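Beta-N-acetylglucosaminidase (Thermotoga maritima, PDB 3WO8) probably hydrolyses terminal non-reducing N-acetyl-D-hexosamine residues from N-acetyl-beta-D-hexosaminides, as a member of glycosyl hydrolase family 3. Local coordinates at residues 19-24 / 281-286; 43-48 / 69-74. All coordinates share one frame; numbering follows the deposited sequence.

Contact 1: residues 19-24 / 281-286; sequences LFFCGF and GNMILL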
ATOM      1  N   LEU B  19     -25.284 -10.667 -15.244  1.00 47.32           N
ATOM      2  CA  LEU B  19     -25.779  -9.323 -15.575  1.00 47.04           C
ATOM      3  C   LEU B  19     -25.594  -8.282 -14.502  1.00 46.33           C
ATOM      4  O   LEU B  19     -25.887  -7.089 -14.725  1.00 41.56           O
ATOM      5  CB  LEU B  19     -27.248  -9.377 -15.987  1.00 48.80           C
ATOM      6  CG  LEU B  19     -27.445  -9.628 -17.482  1.00 52.33           C
ATOM      7  CD1 LEU B  19     -26.173  -9.439 -18.309  1.00 56.06           C
ATOM      8  CD2 LEU B  19     -27.934 -11.034 -17.718  1.00 51.99           C
ATOM      9  N   PHE B  20     -25.057  -8.704 -13.359  1.00 46.88           N
ATOM     10  CA  PHE B  20     -24.997  -7.825 -12.221  1.00 47.71           C
ATOM     11  C   PHE B  20     -23.608  -7.551 -11.660  1.00 45.67           C
ATOM     12  O   PHE B  20     -22.798  -8.464 -11.479  1.00 48.13           O
ATOM     13  CB  PHE B  20     -25.874  -8.408 -11.144  1.00 52.84           C
ATOM     14  CG  PHE B  20     -27.339  -8.239 -11.410  1.00 52.62           C
ATOM     15  CD1 PHE B  20     -27.920  -6.971 -11.373  1.00 51.92           C
ATOM     16  CD2 PHE B  20     -28.138  -9.343 -11.689  1.00 50.49           C
ATOM     17  CE1 PHE B  20     -29.267  -6.809 -11.616  1.00 49.10           C
ATOM     18  CE2 PHE B  20     -29.487  -9.183 -11.917  1.00 50.05           C
ATOM     19  CZ  PHE B  20     -30.047  -7.919 -11.889  1.00 48.54           C
ATOM     20  N   PHE B  21     -23.391  -6.267 -11.380  1.00 40.96           N
ATOM     21  CA  PHE B  21     -22.238  -5.745 -10.682  1.00 42.49           C
ATOM     22  C   PHE B  21     -22.669  -5.091  -9.334  1.00 43.43           C
ATOM     23  O   PHE B  21     -23.467  -4.174  -9.305  1.00 43.34           O
ATOM     24  CB  PHE B  21     -21.503  -4.719 -11.576  1.00 42.67           C
ATOM     25  CG  PHE B  21     -20.004  -4.853 -11.527  1.00 43.66           C
ATOM     26  CD1 PHE B  21     -19.330  -4.776 -10.317  1.00 43.45           C
ATOM     27  CD2 PHE B  21     -19.278  -5.120 -12.680  1.00 43.02           C
ATOM     28  CE1 PHE B  21     -17.958  -4.938 -10.261  1.00 46.17           C
ATOM     29  CE2 PHE B  21     -17.906  -5.262 -12.630  1.00 45.74           C
ATOM     30  CZ  PHE B  21     -17.243  -5.161 -11.422  1.00 46.91           C
ATOM     31  N   CYS B  22     -22.120  -5.558  -8.222  1.00 45.40           N
ATOM     32  CA  CYS B  22     -22.604  -5.153  -6.900  1.00 48.71           C
ATOM     33  C   CYS B  22     -21.477  -4.611  -6.061  1.00 46.94           C
ATOM     34  O   CYS B  22     -20.386  -5.157  -6.066  1.00 39.94           O
ATOM     35  CB  CYS B  22     -23.251  -6.340  -6.175  1.00 51.08           C
ATOM     36  SG  CYS B  22     -24.730  -6.980  -7.015  1.00 54.41           S
ATOM     37  N   GLY B  23     -21.759  -3.511  -5.371  1.00 53.50           N
ATOM     38  CA  GLY B  23     -20.809  -2.852  -4.474  1.00 50.92           C
ATOM     39  C   GLY B  23     -20.938  -3.416  -3.079  1.00 48.01           C
ATOM     40  O   GLY B  23     -22.044  -3.597  -2.587  1.00 47.40           O
ATOM     41  N   PHE B  24     -19.795  -3.688  -2.452  1.00 46.89           N
ATOM     42  CA  PHE B  24     -19.725  -4.161  -1.065  1.00 45.82           C
ATOM     43  C   PHE B  24     -18.827  -3.295  -0.195  1.00 42.55           C
ATOM     44  O   PHE B  24     -17.643  -3.093  -0.482  1.00 42.15           O
ATOM     45  CB  PHE B  24     -19.227  -5.603  -0.988  1.00 46.08           C
ATOM     46  CG  PHE B  24     -19.986  -6.541  -1.856  1.00 48.71           C
ATOM     47  CD1 PHE B  24     -19.846  -6.488  -3.216  1.00 46.53           C
ATOM     48  CD2 PHE B  24     -20.838  -7.484  -1.300  1.00 52.85           C
ATOM     49  CE1 PHE B  24     -20.551  -7.358  -4.021  1.00 53.88           C
ATOM     50  CE2 PHE B  24     -21.558  -8.355  -2.098  1.00 52.99           C
ATOM     51  CZ  PHE B  24     -21.416  -8.285  -3.464  1.00 55.30           C
ATOM     52  N   GLY B 281     -27.254  -2.567 -22.940  1.00 53.12           N
ATOM     53  CA  GLY B 281     -26.311  -2.446 -21.848  1.00 51.03           C
ATOM     54  C   GLY B 281     -26.196  -3.847 -21.316  1.00 49.56           C
ATOM     55  O   GLY B 281     -27.135  -4.613 -21.439  1.00 48.77           O
ATOM     56  N   ASN B 282     -25.061  -4.192 -20.735  1.00 47.46           N
ATOM     57  CA  ASN B 282     -24.833  -5.555 -20.348  1.00 50.33           C
ATOM     58  C   ASN B 282     -24.905  -5.757 -18.863  1.00 53.52           C
ATOM     59  O   ASN B 282     -25.661  -6.607 -18.401  1.00 58.77           O
ATOM     60  CB  ASN B 282     -23.465  -6.017 -20.842  1.00 57.87           C
ATOM     61  CG  ASN B 282     -23.302  -5.863 -22.340  1.00 51.12           C
ATOM     62  OD1 ASN B 282     -22.419  -5.151 -22.806  1.00 49.53           O
ATOM     63  ND2 ASN B 282     -24.143  -6.534 -23.090  1.00 47.34           N
ATOM     64  N   MET B 283     -24.104  -5.014 -18.097  1.00 49.77           N
ATOM     65  CA  MET B 283     -24.121  -5.221 -16.643  1.00 45.22           C
ATOM     66  C   MET B 283     -24.755  -4.055 -15.934  1.00 39.54           C
ATOM     67  O   MET B 283     -24.483  -2.888 -16.226  1.00 36.73           O
ATOM     68  CB  MET B 283     -22.729  -5.522 -16.055  1.00 46.41           C
ATOM     69  CG  MET B 283     -22.156  -6.864 -16.485  1.00 43.27           C
ATOM     70  SD  MET B 283     -20.468  -7.070 -15.903  1.00 39.72           S
ATOM     71  CE  MET B 283     -20.848  -8.019 -14.394  1.00 38.78           C
ATOM     72  N   ILE B 284     -25.631  -4.419 -15.016  1.00 40.44           N
ATOM     73  CA  ILE B 284     -26.320  -3.465 -14.149  1.00 45.17           C
ATOM     74  C   ILE B 284     -25.499  -3.350 -12.871  1.00 39.90           C
ATOM     75  O   ILE B 284     -25.190  -4.356 -12.211  1.00 35.27           O
ATOM     76  CB  ILE B 284     -27.733  -3.964 -13.763  1.00 48.50           C
ATOM     77  CG1 ILE B 284     -28.638  -4.084 -14.998  1.00 53.36           C
ATOM     78  CG2 ILE B 284     -28.378  -3.015 -12.792  1.00 49.69           C
ATOM     79  CD1 ILE B 284     -29.710  -5.133 -14.805  1.00 52.20           C
ATOM     80  N   LEU B 285     -25.155  -2.125 -12.542  1.00 36.47           N
ATOM     81  CA  LEU B 285     -24.362  -1.855 -11.382  1.00 38.29           C
ATOM     82  C   LEU B 285     -25.288  -1.414 -10.258  1.00 41.58           C
ATOM     83  O   LEU B 285     -25.964  -0.362 -10.327  1.00 41.64           O
ATOM     84  CB  LEU B 285     -23.335  -0.751 -11.671  1.00 38.70           C
ATOM     85  CG  LEU B 285     -22.526  -0.299 -10.462  1.00 36.92           C
ATOM     86  CD1 LEU B 285     -21.845  -1.487  -9.798  1.00 35.36           C
ATOM     87  CD2 LEU B 285     -21.551   0.818 -10.823  1.00 35.17           C
ATOM     88  N   LEU B 286     -25.290  -2.235  -9.215  1.00 41.51           N
ATOM     89  CA  LEU B 286     -25.882  -1.895  -7.954  1.00 40.06           C
ATOM     90  C   LEU B 286     -24.764  -1.445  -6.957  1.00 41.98           C
ATOM     91  O   LEU B 286     -24.051  -2.263  -6.348  1.00 40.28           O
ATOM     92  CB  LEU B 286     -26.694  -3.086  -7.444  1.00 40.94           C
ATOM     93  CG  LEU B 286     -27.751  -3.669  -8.405  1.00 42.45           C
ATOM     94  CD1 LEU B 286     -28.563  -4.794  -7.742  1.00 42.25           C
ATOM     95  CD2 LEU B 286     -28.681  -2.598  -8.970  1.00 39.62           C
TER
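F21 and G23 donate to strand 283-286, and L19 and F21 accept from it, in four backbone hydrogen bonds that zip the strands together in parallel. I284 N reaches L19 O at 2.7 Å, and F21 N donates to I284 O in a nearly straight bond, 175° at the hydrogen. L286 N to F21 O and G23 N to L286 O complete the ladder.

Apolar contacts clothe both faces. Beside F20, I284 runs the same way, its CD1 3.6 Å from F20 CE1, while L286 CD1 approaches F20 CD1 more loosely at 4.3 Å; L292 lies against the ring. An alanine in place of F20 would probably open a gap beside L292 and leave the CD1 end of I284 free to shift. On the face of F21 and L285, L285 CD1 rests 3.7 Å from F21 CB.

M283 SD lies 5.2 Å from the centre of the F21 ring, oblique to it, a Met-aromatic contact; the bend at chi3 (96°) brings CE to F21 CD2.

Backbone bonds thus satisfy buried polar groups where the first and last TIM-barrel strands close the barrel, F20 and L286 packing outward on helix 292-304, F21 and L285 facing inward.

Contact 2: residues 43-48 / 69-74; sequences ILIYPG and FLISSD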
ATOM      1  N   ILE B  43     -17.925  -7.756  -8.610  1.00 37.67           N
ATOM      2  CA  ILE B  43     -17.775  -7.475  -7.186  1.00 35.80           C
ATOM      3  C   ILE B  43     -17.039  -6.170  -7.165  1.00 32.42           C
ATOM      4  O   ILE B  43     -15.896  -6.153  -7.548  1.00 28.65           O
ATOM      5  CB  ILE B  43     -16.884  -8.523  -6.464  1.00 36.12           C
ATOM      6  CG1 ILE B  43     -17.439  -9.938  -6.602  1.00 37.06           C
ATOM      7  CG2 ILE B  43     -16.704  -8.167  -4.988  1.00 38.27           C
ATOM      8  CD1 ILE B  43     -18.808 -10.130  -5.998  1.00 38.89           C
ATOM      9  N   LEU B  44     -17.696  -5.083  -6.775  1.00 31.10           N
ATOM     10  CA  LEU B  44     -17.026  -3.787  -6.593  1.00 33.14           C
ATOM     11  C   LEU B  44     -16.721  -3.597  -5.108  1.00 34.72           C
ATOM     12  O   LEU B  44     -17.641  -3.610  -4.315  1.00 35.74           O
ATOM     13  CB  LEU B  44     -17.918  -2.654  -7.079  1.00 32.14           C
ATOM     14  CG  LEU B  44     -17.546  -1.269  -6.599  1.00 34.33           C
ATOM     15  CD1 LEU B  44     -16.116  -0.969  -7.016  1.00 38.45           C
ATOM     16  CD2 LEU B  44     -18.462  -0.189  -7.144  1.00 34.49           C
ATOM     17  N   ILE B  45     -15.454  -3.431  -4.725  1.00 34.23           N
ATOM     18  CA  ILE B  45     -15.087  -3.383  -3.289  1.00 34.04           C
ATOM     19  C   ILE B  45     -14.806  -1.980  -2.811  1.00 35.51           C
ATOM     20  O   ILE B  45     -14.009  -1.263  -3.422  1.00 36.17           O
ATOM     21  CB  ILE B  45     -13.837  -4.195  -3.044  1.00 33.74           C
ATOM     22  CG1 ILE B  45     -14.000  -5.533  -3.757  1.00 34.88           C
ATOM     23  CG2 ILE B  45     -13.622  -4.389  -1.575  1.00 32.96           C
ATOM     24  CD1 ILE B  45     -13.055  -6.624  -3.271  1.00 35.05           C
ATOM     25  N   TYR B  46     -15.458  -1.586  -1.716  1.00 34.01           N
ATOM     26  CA  TYR B  46     -15.345  -0.240  -1.199  1.00 30.82           C
ATOM     27  C   TYR B  46     -14.467  -0.126   0.054  1.00 31.58           C
ATOM     28  O   TYR B  46     -14.111  -1.161   0.702  1.00 29.95           O
ATOM     29  CB  TYR B  46     -16.707   0.231  -0.804  1.00 35.91           C
ATOM     30  CG  TYR B  46     -17.760   0.417  -1.876  1.00 36.42           C
ATOM     31  CD1 TYR B  46     -17.552   1.255  -2.971  1.00 38.70           C
ATOM     32  CD2 TYR B  46     -18.997  -0.163  -1.724  1.00 36.65           C
ATOM     33  CE1 TYR B  46     -18.540   1.455  -3.909  1.00 36.40           C
ATOM     34  CE2 TYR B  46     -19.988   0.047  -2.633  1.00 41.77           C
ATOM     35  CZ  TYR B  46     -19.750   0.852  -3.725  1.00 40.75           C
ATOM     36  OH  TYR B  46     -20.752   1.021  -4.627  1.00 43.07           O
ATOM     37  N   PRO B  47     -14.107   1.131   0.423  1.00 31.52           N
ATOM     38  CA  PRO B  47     -13.169   1.362   1.530  1.00 32.61           C
ATOM     39  C   PRO B  47     -13.520   0.613   2.825  1.00 33.66           C
ATOM     40  O   PRO B  47     -12.656   0.309   3.636  1.00 39.37           O
ATOM     41  CB  PRO B  47     -13.208   2.874   1.694  1.00 31.09           C
ATOM     42  CG  PRO B  47     -13.382   3.371   0.303  1.00 30.21           C
ATOM     43  CD  PRO B  47     -14.312   2.377  -0.347  1.00 30.69           C
ATOM     44  N   GLY B  48     -14.778   0.283   2.994  1.00 33.33           N
ATOM     45  CA  GLY B  48     -15.223  -0.500   4.146  1.00 33.28           C
ATOM     46  C   GLY B  48     -14.519  -1.826   4.208  1.00 34.21           C
ATOM     47  O   GLY B  48     -14.297  -2.319   5.260  1.00 37.99           O
ATOM     48  N   PHE B  69     -15.006 -14.097 -11.131  1.00 45.06           N
ATOM     49  CA  PHE B  69     -15.599 -12.744 -11.084  1.00 38.18           C
ATOM     50  C   PHE B  69     -14.766 -11.648 -11.693  1.00 36.63           C
ATOM     51  O   PHE B  69     -13.592 -11.799 -11.976  1.00 33.13           O
ATOM     52  CB  PHE B  69     -15.845 -12.288  -9.662  1.00 34.97           C
ATOM     53  CG  PHE B  69     -16.536 -13.290  -8.809  1.00 36.66           C
ATOM     54  CD1 PHE B  69     -15.828 -14.323  -8.231  1.00 37.86           C
ATOM     55  CD2 PHE B  69     -17.889 -13.182  -8.538  1.00 37.76           C
ATOM     56  CE1 PHE B  69     -16.464 -15.256  -7.404  1.00 39.71           C
ATOM     57  CE2 PHE B  69     -18.541 -14.128  -7.732  1.00 38.23           C
ATOM     58  CZ  PHE B  69     -17.821 -15.166  -7.155  1.00 36.35           C
ATOM     59  N   LEU B  70     -15.428 -10.515 -11.866  1.00 37.14           N
ATOM     60  CA  LEU B  70     -14.794  -9.299 -12.222  1.00 36.89           C
ATOM     61  C   LEU B  70     -14.740  -8.489 -10.966  1.00 37.91           C
ATOM     62  O   LEU B  70     -15.771  -8.033 -10.509  1.00 38.70           O
ATOM     63  CB  LEU B  70     -15.629  -8.552 -13.235  1.00 39.88           C
ATOM     64  CG  LEU B  70     -15.706  -9.237 -14.583  1.00 40.75           C
ATOM     65  CD1 LEU B  70     -16.451  -8.341 -15.546  1.00 41.00           C
ATOM     66  CD2 LEU B  70     -14.318  -9.558 -15.113  1.00 40.33           C
ATOM     67  N   ILE B  71     -13.526  -8.318 -10.424  1.00 38.05           N
ATOM     68  CA  ILE B  71     -13.270  -7.674  -9.136  1.00 32.52           C
ATOM     69  C   ILE B  71     -12.641  -6.329  -9.377  1.00 32.52           C
ATOM     70  O   ILE B  71     -11.555  -6.228  -9.968  1.00 33.74           O
ATOM     71  CB  ILE B  71     -12.388  -8.557  -8.252  1.00 33.83           C
ATOM     72  CG1 ILE B  71     -12.962  -9.982  -8.260  1.00 35.28           C
ATOM     73  CG2 ILE B  71     -12.413  -8.044  -6.815  1.00 35.00           C
ATOM     74  CD1 ILE B  71     -12.336 -10.994  -7.305  1.00 33.51           C
ATOM     75  N   SER B  72     -13.341  -5.278  -8.967  1.00 31.39           N
ATOM     76  CA  SER B  72     -12.911  -3.939  -9.329  1.00 32.79           C
ATOM     77  C   SER B  72     -12.949  -3.000  -8.128  1.00 33.18           C
ATOM     78  O   SER B  72     -13.369  -3.430  -7.038  1.00 34.29           O
ATOM     79  CB  SER B  72     -13.734  -3.380 -10.479  1.00 30.97           C
ATOM     80  OG  SER B  72     -13.317  -2.046 -10.766  1.00 35.31           O
ATOM     81  N   SER B  73     -12.490  -1.754  -8.352  1.00 28.65           N
ATOM     82  CA  SER B  73     -12.443  -0.731  -7.350  1.00 30.53           C
ATOM     83  C   SER B  73     -12.531   0.608  -8.089  1.00 32.82           C
ATOM     84  O   SER B  73     -12.382   0.605  -9.293  1.00 32.17           O
ATOM     85  CB  SER B  73     -11.119  -0.801  -6.602  1.00 33.37           C
ATOM     86  OG  SER B  73     -10.147   0.144  -7.129  1.00 31.12           O
ATOM     87  N   ASP B  74     -12.757   1.712  -7.359  1.00 32.58           N
ATOM     88  CA  ASP B  74     -12.797   3.053  -7.918  1.00 36.09           C
ATOM     89  C   ASP B  74     -11.475   3.762  -7.783  1.00 36.31           C
ATOM     90  O   ASP B  74     -11.417   4.975  -7.673  1.00 39.98           O
ATOM     91  CB  ASP B  74     -13.834   3.905  -7.215  1.00 42.22           C
ATOM     92  CG  ASP B  74     -15.217   3.395  -7.409  1.00 48.87           C
ATOM     93  OD1 ASP B  74     -15.480   2.961  -8.532  1.00 55.97           O
ATOM     94  OD2 ASP B  74     -16.035   3.412  -6.448  1.00 53.22           O
TER
HETATM   95  O   HOH W   1     -13.657   1.036  -4.708  1.00 40.96           O
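I43 holds the strand 70-72 with both of its backbone polar groups: its N donates to L70 O at 2.9 Å, and its O receives S72 N at 3.1 Å. I45 N then bonds to S72 O, also at 3.1 Å, giving three bonds in parallel register.

Apolar branches close the same seam. The CG1 of I43 comes obliquely to the ring of F69, 3.8 Å from CD2, and farther along I45 CD1 meets I71 CG2 at 3.9 Å. Both I43 CG2 and I71 CG2 stand anti to the backbone N. Beta-branched isoleucines suit these extended backbones and turn their bulk to helix 53-66, where L63 touches I43 and I71 and M60 touches I71.

L44 and S72 face the other way, with F21 touching both. L44 CG lies anti to the backbone N (chi1 163°), and its CD1 lies 3.7 Å from S73 CA. S72 is small enough to sit beside F21 and F123, and its OG makes a weak bond to M121 O.

Past the strand ends a water takes over from direct bonding, donating to I45 O at 2.7 Å and accepting from D74 N. D74 OD2 stands at the edge of the Y46 ring, near its plane and 4.1 Å from CE1. Y46 OH is hydrogen-bonded to G287 O, which steadies the ring, and Q370 of the second subunit packs on it.

N120 binds the far side, its OD1 receiving I71 N and its ND2 reaching F69 O. With helix 53-66 joining the strands, this is a beta-alpha-beta crossover, the repeating element of the TIM barrel.

How the contacts relate
Contacts 1 and 2 belong to one parallel sheet, their centres about 11 Å apart. Strand 20-24 joins them, with 283-286 along one edge and 42-45 along the other, beyond which lies 70-72. Contact 1 therefore pairs the first barrel strand with the last, whereas contact 2 pairs the second with the third. Probable hydrogen bonds from L44 N to C22 O and from F24 N to L44 O, each 2.8 Å, stitch them together. Inside, the ring of F21 spans both contacts, its CZ 3.4 Å from L70 O. In TIM barrels the active site lies at the C-terminal strand ends, the side where Y46 and D74 stand.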